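Local coordinates for protein toll-like receptor 13 (Mus musculus, PDB 4Z0C) that recognizes and binds bacterial 23S rRNA through its leucine-rich-repeat ectodomain and signals via MYD88 and TRAF6 to activate NF-kappa-B, at residues D668-W671 / F672-S676. Residues are numbered along the deposited sequence; the frame is centred on the assembly and turned at random.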
ATOM      1  N   ASP A 668     -33.342 -24.661 -14.502  1.00 40.33           N
ATOM      2  CA  ASP A 668     -33.303 -23.803 -13.319  1.00 41.63           C
ATOM      3  C   ASP A 668     -33.298 -22.333 -13.723  1.00 35.98           C
ATOM      4  O   ASP A 668     -33.766 -21.476 -12.979  1.00 36.70           O
ATOM      5  CB  ASP A 668     -32.084 -24.114 -12.460  1.00 49.20           C
ATOM      6  CG  ASP A 668     -32.186 -25.463 -11.780  1.00 57.51           C
ATOM      7  OD1 ASP A 668     -32.486 -26.451 -12.478  1.00 61.14           O
ATOM      8  OD2 ASP A 668     -31.977 -25.537 -10.552  1.00 60.25           O
ATOM      9  N   ASN A 669     -32.785 -22.055 -14.917  1.00 30.53           N
ATOM     10  CA  ASN A 669     -32.699 -20.692 -15.424  1.00 38.45           C
ATOM     11  C   ASN A 669     -33.739 -20.356 -16.468  1.00 34.13           C
ATOM     12  O   ASN A 669     -33.652 -19.298 -17.110  1.00 36.53           O
ATOM     13  CB  ASN A 669     -31.297 -20.428 -15.994  1.00 39.39           C
ATOM     14  CG  ASN A 669     -30.272 -20.258 -14.914  1.00 36.33           C
ATOM     15  OD1 ASN A 669     -30.529 -19.583 -13.921  1.00 35.10           O
ATOM     16  ND2 ASN A 669     -29.119 -20.902 -15.073  1.00 42.21           N
ATOM     17  N   LEU A 670     -34.711 -21.254 -16.647  1.00 33.63           N
ATOM     18  CA  LEU A 670     -35.726 -21.075 -17.683  1.00 37.13           C
ATOM     19  C   LEU A 670     -36.527 -19.796 -17.471  1.00 28.39           C
ATOM     20  O   LEU A 670     -36.695 -19.035 -18.400  1.00 29.53           O
ATOM     21  CB  LEU A 670     -36.656 -22.289 -17.800  1.00 43.66           C
ATOM     22  CG  LEU A 670     -37.747 -22.120 -18.866  1.00 44.87           C
ATOM     23  CD1 LEU A 670     -37.097 -21.914 -20.222  1.00 46.06           C
ATOM     24  CD2 LEU A 670     -38.697 -23.309 -18.905  1.00 44.03           C
ATOM     25  N   TRP A 671     -36.997 -19.537 -16.251  1.00 29.34           N
ATOM     26  CA  TRP A 671     -37.704 -18.277 -16.027  1.00 32.54           C
ATOM     27  C   TRP A 671     -36.831 -17.049 -16.362  1.00 39.01           C
ATOM     28  O   TRP A 671     -37.289 -16.112 -17.033  1.00 41.15           O
ATOM     29  CB  TRP A 671     -38.234 -18.148 -14.590  1.00 28.13           C
ATOM     30  CG  TRP A 671     -38.833 -16.767 -14.403  1.00 39.73           C
ATOM     31  CD1 TRP A 671     -40.099 -16.364 -14.746  1.00 34.08           C
ATOM     32  CD2 TRP A 671     -38.167 -15.597 -13.892  1.00 36.17           C
ATOM     33  NE1 TRP A 671     -40.267 -15.025 -14.463  1.00 38.02           N
ATOM     34  CE2 TRP A 671     -39.096 -14.532 -13.939  1.00 40.60           C
ATOM     35  CE3 TRP A 671     -36.885 -15.351 -13.390  1.00 33.23           C
ATOM     36  CZ2 TRP A 671     -38.778 -13.241 -13.498  1.00 37.29           C
ATOM     37  CZ3 TRP A 671     -36.572 -14.063 -12.952  1.00 26.34           C
ATOM     38  CH2 TRP A 671     -37.515 -13.031 -13.004  1.00 33.62           C
ATOM     39  N   PHE A 672     -35.576 -17.069 -15.910  1.00 38.07           N
ATOM     40  CA  PHE A 672     -34.677 -15.937 -16.112  1.00 37.67           C
ATOM     41  C   PHE A 672     -34.424 -15.656 -17.598  1.00 35.77           C
ATOM     42  O   PHE A 672     -34.548 -14.525 -18.039  1.00 36.36           O
ATOM     43  CB  PHE A 672     -33.340 -16.126 -15.365  1.00 33.54           C
ATOM     44  CG  PHE A 672     -32.342 -15.010 -15.615  1.00 33.12           C
ATOM     45  CD1 PHE A 672     -32.509 -13.768 -15.011  1.00 27.57           C
ATOM     46  CD2 PHE A 672     -31.269 -15.193 -16.485  1.00 28.42           C
ATOM     47  CE1 PHE A 672     -31.601 -12.745 -15.236  1.00 27.87           C
ATOM     48  CE2 PHE A 672     -30.367 -14.176 -16.726  1.00 32.44           C
ATOM     49  CZ  PHE A 672     -30.534 -12.948 -16.100  1.00 30.88           C
ATOM     50  N   LYS A 673     -34.101 -16.700 -18.358  1.00 35.57           N
ATOM     51  CA  LYS A 673     -33.813 -16.588 -19.782  1.00 32.59           C
ATOM     52  C   LYS A 673     -34.947 -15.928 -20.569  1.00 45.41           C
ATOM     53  O   LYS A 673     -34.704 -15.052 -21.404  1.00 44.03           O
ATOM     54  CB  LYS A 673     -33.496 -17.970 -20.356  1.00 35.32           C
ATOM     55  CG  LYS A 673     -33.654 -18.086 -21.861  1.00 53.30           C
ATOM     56  CD  LYS A 673     -33.758 -19.555 -22.259  1.00 61.47           C
ATOM     57  CE  LYS A 673     -34.112 -19.740 -23.731  1.00 67.75           C
ATOM     58  NZ  LYS A 673     -35.559 -19.476 -24.004  1.00 66.99           N
ATOM     59  N   ASN A 674     -36.181 -16.348 -20.306  1.00 47.56           N
ATOM     60  CA  ASN A 674     -37.340 -15.753 -20.976  1.00 47.35           C
ATOM     61  C   ASN A 674     -37.646 -14.327 -20.527  1.00 40.72           C
ATOM     62  O   ASN A 674     -37.936 -13.460 -21.354  1.00 32.82           O
ATOM     63  CB  ASN A 674     -38.572 -16.646 -20.808  1.00 41.80           C
ATOM     64  CG  ASN A 674     -38.489 -17.894 -21.653  1.00 42.42           C
ATOM     65  OD1 ASN A 674     -38.004 -17.855 -22.782  1.00 39.91           O
ATOM     66  ND2 ASN A 674     -38.890 -19.022 -21.085  1.00 40.05           N
ATOM     67  N   TRP A 675     -37.564 -14.092 -19.216  1.00 36.76           N
ATOM     68  CA  TRP A 675     -37.869 -12.787 -18.643  1.00 32.18           C
ATOM     69  C   TRP A 675     -36.800 -11.761 -19.034  1.00 40.69           C
ATOM     70  O   TRP A 675     -37.119 -10.609 -19.345  1.00 46.01           O
ATOM     71  CB  TRP A 675     -37.993 -12.868 -17.117  1.00 29.86           C
ATOM     72  CG  TRP A 675     -38.065 -11.514 -16.460  1.00 37.81           C
ATOM     73  CD1 TRP A 675     -39.185 -10.757 -16.271  1.00 41.88           C
ATOM     74  CD2 TRP A 675     -36.969 -10.747 -15.933  1.00 30.04           C
ATOM     75  NE1 TRP A 675     -38.855  -9.570 -15.652  1.00 42.77           N
ATOM     76  CE2 TRP A 675     -37.505  -9.543 -15.427  1.00 31.56           C
ATOM     77  CE3 TRP A 675     -35.593 -10.965 -15.832  1.00 35.85           C
ATOM     78  CZ2 TRP A 675     -36.711  -8.557 -14.839  1.00 33.44           C
ATOM     79  CZ3 TRP A 675     -34.800  -9.979 -15.239  1.00 35.78           C
ATOM     80  CH2 TRP A 675     -35.363  -8.796 -14.749  1.00 33.25           C
ATOM     81  N   SER A 676     -35.538 -12.184 -19.022  1.00 35.01           N
ATOM     82  CA  SER A 676     -34.427 -11.265 -19.300  1.00 39.76           C
ATOM     83  C   SER A 676     -34.457 -10.777 -20.738  1.00 43.99           C
ATOM     84  O   SER A 676     -34.091  -9.639 -21.004  1.00 45.84           O
ATOM     85  CB  SER A 676     -33.079 -11.909 -19.021  1.00 35.82           C
ATOM     86  OG  SER A 676     -32.817 -12.917 -19.973  1.00 42.20           O
TER
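W671 and W675 hold their CG atoms trans to the backbone N, with chi1 at 175° and 170°. Both indoles therefore leave the helix in the same direction and lie side by side. They form an offset stack. The six-membered ring of W671 and the five-membered ring of W675 have centroids 4.6 Å apart and planes turned by 15°. Between the two side chains the closest atoms are W671 CZ2 and W675 CG, at 3.5 Å. W675 CB also sits over a face of the W671 six-membered ring, 3.9 Å from its centroid, as a CH-pi contact. The backbone bond W675 N to W671 O, 3.0 Å, joins the same two residues, one helical turn apart. Two residues earlier, K673 N hydrogen-bonds to N669 O at 2.9 Å, in the first turn of the helix.

On another side of the helix, the methyl L670 CD1 meets the amide N674 ND2 at 3.5 Å. That amide nitrogen is hydrogen-bonded to D706. N669 sits at the N-cap position, but its amide does not cap. N669 OD1 accepts a hydrogen bond from I642 N, and N669 ND2 donates to K640 O and Q664 O. K640 and I642 tie the helix start to the end of the repeat solenoid; Q664 lies just before the helix. This is the helix of the LRRCT module that closes the C-terminal end of the ectodomain. The chemistry thus divides: apolar stacking pairs the two indoles, while hydrogen bonds of the N669 and N674 side-chain amides tie the helix to its surroundings.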